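Local coordinates for protein AT-less polyketide synthase (Streptomyces platensis subsp. rosaceus, PDB 4TKT) that is a ketosynthase domain of the AT-less isomigrastatin polyketide synthase and probably catalyses the decarboxylative condensation that lengthens the growing polyketide chain, at residues L24-F27 with W28-L32; S232-G235 with R236-F240; L374-Q377 with M378-T382. All coordinates share one frame; numbering follows the deposited sequence.

Interaction 1 of 3, residues L24-F27 with W28-L32; sequences LDTF and WENLL
One face of the Phe27 ring carries Leu31, a single helical turn farther on. Its methyl CD1 stands 3.8 Å from the Phe27 ring centroid, 20° off the normal, in a CH-pi contact set toward the rim, where Leu31 CD1 is 3.5 Å from Phe27 CE2. The ring of Tyr18 also meets Phe27, steeply inclined to it. With CG anti to the backbone N (chi1 -173°) and beside the carbonyl carbon, Phe27 sends its ring along the helix to where Leu31 leans back; a leucine's branched end offers a methyl to the flat ring, and a phenylalanine suits a buried place between helices. The backbones of the pair are joined too, Leu31 N to Phe27 O at 2.9 Å. In the adjacent step Asn30 N donates to Thr26 O at 2.9 Å, and the two side chains lie alongside one another. Their polar ends bond to residues just before the helix: Asn30 ND2 to Gly20 O, Thr26 OG1 to Asp23 OD1. Replacing Phe27 by an alanine would probably leave the Leu31 methyl without its aromatic surface and open a gap beside Tyr18. Phe27 packs on Leu376 of helix 366-380 and Ile359 of helix 356-359, Leu31 on Lys373 and Asn358 of the same two helices.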
loop_
_atom_site.group_PDB
_atom_site.type_symbol
_atom_site.label_atom_id
_atom_site.label_comp_id
_atom_site.label_asym_id
_atom_site.label_seq_id
_atom_site.Cartn_x
_atom_site.Cartn_y
_atom_site.Cartn_z
ATOM N N LEU A 24 -5.947 -1.216 -4.833
ATOM C CA LEU A 24 -4.909 -1.226 -5.859
ATOM C C LEU A 24 -5.461 -1.522 -7.250
ATOM O O LEU A 24 -4.959 -0.995 -8.243
ATOM C CB LEU A 24 -3.821 -2.240 -5.493
ATOM C CG LEU A 24 -2.932 -1.813 -4.321
ATOM C CD1 LEU A 24 -2.184 -2.995 -3.722
ATOM C CD2 LEU A 24 -1.957 -0.735 -4.770
ATOM N N ASP A 25 -6.494 -2.360 -7.321
ATOM C CA ASP A 25 -7.121 -2.683 -8.600
ATOM C C ASP A 25 -7.689 -1.429 -9.255
ATOM O O ASP A 25 -7.524 -1.217 -10.457
ATOM C CB ASP A 25 -8.229 -3.726 -8.424
ATOM C CG ASP A 25 -7.696 -5.097 -8.053
ATOM O OD1 ASP A 25 -6.499 -5.367 -8.295
ATOM O OD2 ASP A 25 -8.479 -5.912 -7.523
ATOM N N THR A 26 -8.361 -0.604 -8.459
ATOM C CA THR A 26 -8.900 0.657 -8.952
ATOM C C THR A 26 -7.767 1.603 -9.317
ATOM O O THR A 26 -7.848 2.338 -10.303
ATOM C CB THR A 26 -9.807 1.329 -7.912
ATOM O OG1 THR A 26 -10.840 0.419 -7.521
ATOM C CG2 THR A 26 -10.436 2.585 -8.486
ATOM N N PHE A 27 -6.708 1.567 -8.514
ATOM C CA PHE A 27 -5.551 2.425 -8.724
ATOM C C PHE A 27 -4.929 2.162 -10.088
ATOM O O PHE A 27 -4.530 3.092 -10.785
ATOM C CB PHE A 27 -4.527 2.215 -7.607
ATOM C CG PHE A 27 -3.369 3.173 -7.650
ATOM C CD1 PHE A 27 -3.582 4.535 -7.774
ATOM C CD2 PHE A 27 -2.068 2.711 -7.545
ATOM C CE1 PHE A 27 -2.520 5.417 -7.808
ATOM C CE2 PHE A 27 -1.002 3.588 -7.575
ATOM C CZ PHE A 27 -1.228 4.942 -7.708
ATOM N N TRP A 28 -4.869 0.892 -10.474
ATOM C CA TRP A 28 -4.349 0.527 -11.784
ATOM C C TRP A 28 -5.255 1.032 -12.899
ATOM O O TRP A 28 -4.778 1.492 -13.937
ATOM C CB TRP A 28 -4.180 -0.988 -11.907
ATOM C CG TRP A 28 -3.795 -1.411 -13.291
ATOM C CD1 TRP A 28 -4.540 -2.155 -14.158
ATOM C CD2 TRP A 28 -2.580 -1.090 -13.979
ATOM N NE1 TRP A 28 -3.859 -2.327 -15.339
ATOM C CE2 TRP A 28 -2.653 -1.683 -15.255
ATOM C CE3 TRP A 28 -1.434 -0.364 -13.637
ATOM C CZ2 TRP A 28 -1.625 -1.572 -16.191
ATOM C CZ3 TRP A 28 -0.414 -0.256 -14.567
ATOM C CH2 TRP A 28 -0.517 -0.856 -15.828
ATOM N N GLU A 29 -6.561 0.941 -12.685
ATOM C CA GLU A 29 -7.521 1.414 -13.671
ATOM C C GLU A 29 -7.356 2.912 -13.898
ATOM O O GLU A 29 -7.348 3.379 -15.035
ATOM C CB GLU A 29 -8.950 1.090 -13.232
ATOM C CG GLU A 29 -9.238 -0.402 -13.121
ATOM C CD GLU A 29 -10.629 -0.694 -12.585
ATOM O OE1 GLU A 29 -11.381 0.269 -12.318
ATOM O OE2 GLU A 29 -10.972 -1.887 -12.430
ATOM N N ASN A 30 -7.207 3.657 -12.808
ATOM C CA ASN A 30 -6.979 5.096 -12.889
ATOM C C ASN A 30 -5.671 5.432 -13.595
ATOM O O ASN A 30 -5.620 6.331 -14.436
ATOM C CB ASN A 30 -6.984 5.712 -11.490
ATOM C CG ASN A 30 -8.339 5.635 -10.825
ATOM O OD1 ASN A 30 -9.279 5.058 -11.371
ATOM N ND2 ASN A 30 -8.448 6.213 -9.635
ATOM N N LEU A 31 -4.614 4.706 -13.242
ATOM C CA LEU A 31 -3.302 4.917 -13.837
ATOM C C LEU A 31 -3.311 4.590 -15.326
ATOM O O LEU A 31 -2.681 5.279 -16.128
ATOM C CB LEU A 31 -2.246 4.069 -13.123
ATOM C CG LEU A 31 -1.832 4.512 -11.720
ATOM C CD1 LEU A 31 -0.889 3.494 -11.104
ATOM C CD2 LEU A 31 -1.184 5.887 -11.763
ATOM N N LEU A 32 -4.029 3.534 -15.689
ATOM C CA LEU A 32 -4.077 3.090 -17.074
ATOM C C LEU A 32 -4.865 4.066 -17.939
ATOM O O LEU A 32 -4.511 4.312 -19.090
ATOM C CB LEU A 32 -4.687 1.691 -17.164
ATOM C CG LEU A 32 -4.697 1.037 -18.545
ATOM C CD1 LEU A 32 -3.311 1.071 -19.168
ATOM C CD2 LEU A 32 -5.202 -0.392 -18.440
#

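Interaction 2 of 3, residues S232-G235 with R236-F240; sequences SSDG and RCRSF
A type I beta turn from Ser232 to Gly235 is tied to the irregular chain that follows it, and Asp234 does most of the tying. Arg238, the centre of an inverse gamma turn, grips Asp234 side-on with two nitrogens, both on one carboxylate oxygen: NE is 2.8 Å and NH2 3.0 Å from Asp234 OD2. They approach from the same face, with the carboxylate and guanidinium planes 71° apart, so this is a salt bridge without the flat, two-oxygen pairing. The reach comes from Arg238's chain, extended from CG to NE, and from Asp234, whose CG sits between the backbone N and the carbonyl carbon (chi1 64°). A short acid suits this place because its other oxygen, OD1, stays near the backbone, with a weak bond from Arg236 N at 3.4 Å and a water 2.7 Å from Asp234 OD1. Ser232 contributes a small hydroxyl that can reach along the chain, OG donating to Arg236 O at 2.9 Å from above the carbonyl plane. Gly235 has a positive phi of 62°, which a residue without a side chain adopts easily. Arg236 bends at chi2, folding back so that NH1 donates to Gly235 O at 3.2 Å from above that carbonyl plane, while its NE makes a salt bridge with Asp36. The whole segment belongs to the loop between helix 220-227 and strand 252-260; beyond the turn Cys237 and Ser239 rest on helix 356-359, and Phe240 packs on helix 328-340.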
loop_
_atom_site.group_PDB
_atom_site.type_symbol
_atom_site.label_atom_id
_atom_site.label_comp_id
_atom_site.label_asym_id
_atom_site.label_seq_id
_atom_site.Cartn_x
_atom_site.Cartn_y
_atom_site.Cartn_z
ATOM N N SER A 232 1.378 24.853 -5.758
ATOM C CA SER A 232 1.224 25.246 -7.156
ATOM C C SER A 232 -0.066 26.038 -7.355
ATOM O O SER A 232 -1.063 25.803 -6.674
ATOM C CB SER A 232 1.242 24.019 -8.072
ATOM O OG SER A 232 0.281 23.059 -7.669
ATOM N N SER A 233 -0.040 26.971 -8.298
ATOM C CA SER A 233 -1.166 27.869 -8.523
ATOM C C SER A 233 -2.403 27.172 -9.083
ATOM O O SER A 233 -3.506 27.715 -9.015
ATOM C CB SER A 233 -0.752 28.995 -9.468
ATOM O OG SER A 233 0.326 29.731 -8.924
ATOM N N ASP A 234 -2.216 25.977 -9.637
ATOM C CA ASP A 234 -3.305 25.262 -10.298
ATOM C C ASP A 234 -3.651 23.949 -9.601
ATOM O O ASP A 234 -4.445 23.160 -10.113
ATOM C CB ASP A 234 -2.947 24.990 -11.760
ATOM C CG ASP A 234 -1.749 24.072 -11.906
ATOM O OD1 ASP A 234 -0.956 23.968 -10.946
ATOM O OD2 ASP A 234 -1.598 23.460 -12.983
ATOM N N GLY A 235 -3.048 23.718 -8.440
ATOM C CA GLY A 235 -3.326 22.529 -7.654
ATOM C C GLY A 235 -2.969 21.234 -8.355
ATOM O O GLY A 235 -3.639 20.217 -8.183
ATOM N N ARG A 236 -1.905 21.271 -9.146
ATOM C CA ARG A 236 -1.455 20.094 -9.870
ATOM C C ARG A 236 0.042 19.892 -9.698
ATOM O O ARG A 236 0.789 20.852 -9.516
ATOM C CB ARG A 236 -1.796 20.215 -11.358
ATOM C CG ARG A 236 -3.285 20.241 -11.667
ATOM C CD ARG A 236 -3.969 18.977 -11.174
ATOM N NE ARG A 236 -5.342 18.854 -11.659
ATOM C CZ ARG A 236 -6.381 19.505 -11.144
ATOM N NH1 ARG A 236 -6.213 20.344 -10.131
ATOM N NH2 ARG A 236 -7.593 19.320 -11.647
ATOM N N CYS A 237 0.474 18.639 -9.748
ATOM C CA CYS A 237 1.894 18.335 -9.845
ATOM C C CYS A 237 2.248 18.085 -11.304
ATOM O O CYS A 237 2.145 16.959 -11.790
ATOM C CB CYS A 237 2.263 17.120 -8.992
ATOM S SG CYS A 237 2.336 17.442 -7.217
ATOM N N ARG A 238 2.646 19.142 -12.003
ATOM C CA ARG A 238 3.046 19.021 -13.400
ATOM C C ARG A 238 4.428 18.390 -13.496
ATOM O O ARG A 238 5.418 19.078 -13.747
ATOM C CB ARG A 238 3.041 20.387 -14.086
ATOM C CG ARG A 238 1.704 21.105 -14.055
ATOM C CD ARG A 238 1.801 22.419 -14.805
ATOM N NE ARG A 238 0.546 23.163 -14.804
ATOM C CZ ARG A 238 0.343 24.269 -15.511
ATOM N NH1 ARG A 238 1.313 24.753 -16.275
ATOM N NH2 ARG A 238 -0.827 24.892 -15.459
ATOM N N SER A 239 4.484 17.078 -13.289
ATOM C CA SER A 239 5.745 16.347 -13.277
ATOM C C SER A 239 6.515 16.535 -14.577
ATOM O O SER A 239 6.130 15.999 -15.618
ATOM C CB SER A 239 5.497 14.862 -13.029
ATOM O OG SER A 239 4.703 14.665 -11.872
ATOM N N PHE A 240 7.594 17.310 -14.499
ATOM C CA PHE A 240 8.469 17.592 -15.633
ATOM C C PHE A 240 7.734 18.316 -16.758
ATOM O O PHE A 240 8.153 18.275 -17.915
ATOM C CB PHE A 240 9.102 16.297 -16.152
ATOM C CG PHE A 240 9.683 15.439 -15.068
ATOM C CD1 PHE A 240 10.850 15.813 -14.423
ATOM C CD2 PHE A 240 9.059 14.263 -14.688
ATOM C CE1 PHE A 240 11.386 15.030 -13.419
ATOM C CE2 PHE A 240 9.591 13.474 -13.686
ATOM C CZ PHE A 240 10.755 13.858 -13.051
HETATM O O HOH W 1 1.635 23.364 -11.461
#

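Interaction 3 of 3, residues L374-Q377 with M378-T382; sequences LLLQ and MRHGT
His380 places CG anti to its carbonyl carbon (chi1 -64°), which carries the imidazole back along the helix to Leu376. There ND1 donates to Leu376 O at 3.2 Å, with an N-H...O angle of 138°, while the backbone His380 N reaches the same Leu376 O at 3.1 Å. The two donors come from opposite faces of the carbonyl plane, so one oxygen in the last turn is held from both sides, and a histidine suits the site because its ring nitrogen stands near enough to the main chain to return to it. Leu376 points alongside, its CD2 4.2 Å from His380 CE1. Met378, present as selenomethionine, also leans back, and a bend at chi3 (-44°) turns its methyl so that CE lies 3.6 Å from Leu375 CD2; a long, unbranched, flexible chain can make that curl.

The helix finishes in a Schellman motif, with Gly381 as the C-prime residue. Thr382 N donates to Gln377 O at 2.9 Å in the carbonyl plane, and Gly381 N makes a weak bond to Met378 O at 3.3 Å. Gly381's positive phi, easy for a residue with no side chain, takes the chain out of the helix there. Thr382 OG1 then donates to His380 O at 3.0 Å, a hydroxyl supplying a partner to a carbonyl near the helix end. Gln377 runs out in an extended chain, and its OE1 accepts from Val384 N, just past strand 382-383. Leu375 faces Ile11 and Met14 of strand 9-17, and Gln377 packs against Cys317 of strand 317-319.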
loop_
_atom_site.group_PDB
_atom_site.type_symbol
_atom_site.label_atom_id
_atom_site.label_comp_id
_atom_site.label_asym_id
_atom_site.label_seq_id
_atom_site.Cartn_x
_atom_site.Cartn_y
_atom_site.Cartn_z
ATOM N N LEU A 374 4.829 1.301 -9.796
ATOM C CA LEU A 374 5.929 0.594 -10.437
ATOM C C LEU A 374 5.657 -0.905 -10.505
ATOM O O LEU A 374 5.824 -1.518 -11.556
ATOM C CB LEU A 374 7.241 0.866 -9.698
ATOM C CG LEU A 374 8.522 0.333 -10.344
ATOM C CD1 LEU A 374 8.546 0.629 -11.836
ATOM C CD2 LEU A 374 9.735 0.948 -9.667
ATOM N N LEU A 375 5.231 -1.487 -9.389
ATOM C CA LEU A 375 4.935 -2.915 -9.336
ATOM C C LEU A 375 3.756 -3.285 -10.235
ATOM O O LEU A 375 3.757 -4.342 -10.867
ATOM C CB LEU A 375 4.649 -3.350 -7.897
ATOM C CG LEU A 375 5.829 -3.331 -6.923
ATOM C CD1 LEU A 375 5.360 -3.678 -5.521
ATOM C CD2 LEU A 375 6.911 -4.291 -7.371
ATOM N N LEU A 376 2.756 -2.410 -10.286
ATOM C CA LEU A 376 1.581 -2.645 -11.118
ATOM C C LEU A 376 1.924 -2.586 -12.602
ATOM O O LEU A 376 1.363 -3.331 -13.404
ATOM C CB LEU A 376 0.481 -1.631 -10.795
ATOM C CG LEU A 376 -0.326 -1.898 -9.526
ATOM C CD1 LEU A 376 -1.226 -0.716 -9.202
ATOM C CD2 LEU A 376 -1.143 -3.171 -9.683
ATOM N N GLN A 377 2.843 -1.696 -12.965
ATOM C CA GLN A 377 3.289 -1.595 -14.349
ATOM C C GLN A 377 3.978 -2.878 -14.786
ATOM O O GLN A 377 3.803 -3.331 -15.915
ATOM C CB GLN A 377 4.229 -0.404 -14.535
ATOM C CG GLN A 377 3.521 0.933 -14.659
ATOM C CD GLN A 377 4.490 2.087 -14.799
ATOM O OE1 GLN A 377 4.306 2.970 -15.635
ATOM N NE2 GLN A 377 5.531 2.087 -13.974
HETATM N N MSE A 378 4.755 -3.466 -13.883
HETATM C CA MSE A 378 5.454 -4.710 -14.181
HETATM C C MSE A 378 4.492 -5.893 -14.208
HETATM O O MSE A 378 4.644 -6.806 -15.020
HETATM C CB MSE A 378 6.565 -4.962 -13.161
HETATM C CG MSE A 378 7.541 -3.810 -13.010
HETATM SE SE MSE A 378 9.137 -4.290 -11.998
HETATM C CE MSE A 378 8.283 -5.271 -10.548
ATOM N N ARG A 379 3.505 -5.873 -13.317
ATOM C CA ARG A 379 2.532 -6.957 -13.222
ATOM C C ARG A 379 1.731 -7.098 -14.512
ATOM O O ARG A 379 1.460 -8.210 -14.963
ATOM C CB ARG A 379 1.587 -6.729 -12.038
ATOM C CG ARG A 379 0.439 -7.732 -11.948
ATOM C CD ARG A 379 -0.453 -7.448 -10.746
ATOM N NE ARG A 379 -1.648 -8.290 -10.720
ATOM C CZ ARG A 379 -1.714 -9.482 -10.132
ATOM N NH1 ARG A 379 -0.648 -9.984 -9.524
ATOM N NH2 ARG A 379 -2.845 -10.174 -10.156
ATOM N N HIS A 380 1.364 -5.968 -15.105
ATOM C CA HIS A 380 0.555 -5.978 -16.317
ATOM C C HIS A 380 1.394 -5.737 -17.567
ATOM O O HIS A 380 0.865 -5.720 -18.678
ATOM C CB HIS A 380 -0.555 -4.930 -16.224
ATOM C CG HIS A 380 -1.549 -5.197 -15.137
ATOM N ND1 HIS A 380 -1.591 -4.467 -13.969
ATOM C CD2 HIS A 380 -2.535 -6.121 -15.038
ATOM C CE1 HIS A 380 -2.560 -4.927 -13.199
ATOM N NE2 HIS A 380 -3.148 -5.930 -13.824
ATOM N N GLY A 381 2.699 -5.560 -17.381
ATOM C CA GLY A 381 3.609 -5.325 -18.489
ATOM C C GLY A 381 3.199 -4.127 -19.323
ATOM O O GLY A 381 3.215 -4.176 -20.553
ATOM N N THR A 382 2.825 -3.047 -18.645
ATOM C CA THR A 382 2.311 -1.861 -19.316
ATOM C C THR A 382 2.819 -0.583 -18.665
ATOM O O THR A 382 2.745 -0.424 -17.448
ATOM C CB THR A 382 0.769 -1.843 -19.309
ATOM O OG1 THR A 382 0.269 -3.031 -19.934
ATOM C CG2 THR A 382 0.243 -0.624 -20.051
#

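How the interactions relate
From the N terminus the three contacts follow in series, each local to one continuous run of chain, so none nests within or crosses another. Interaction 1 lies within helix 24-32, soon after strand 9-17; interaction 2 fastens a turn in the loop before strand 252-260; interaction 3 closes the C-terminal end of helix 366-380. Interactions 1 and 3 meet although some 340 residues separate them: the rings of Trp28 and His380 stack, with Trp28 CE2 3.2 Å from His380 ND1, and the indole also packs on Leu376. Two helices, one from the N-terminal and one from the C-terminal beta-ketoacyl synthase family region, are thereby joined. Interaction 2 stands apart, its centre about 21 Å from that of interaction 1.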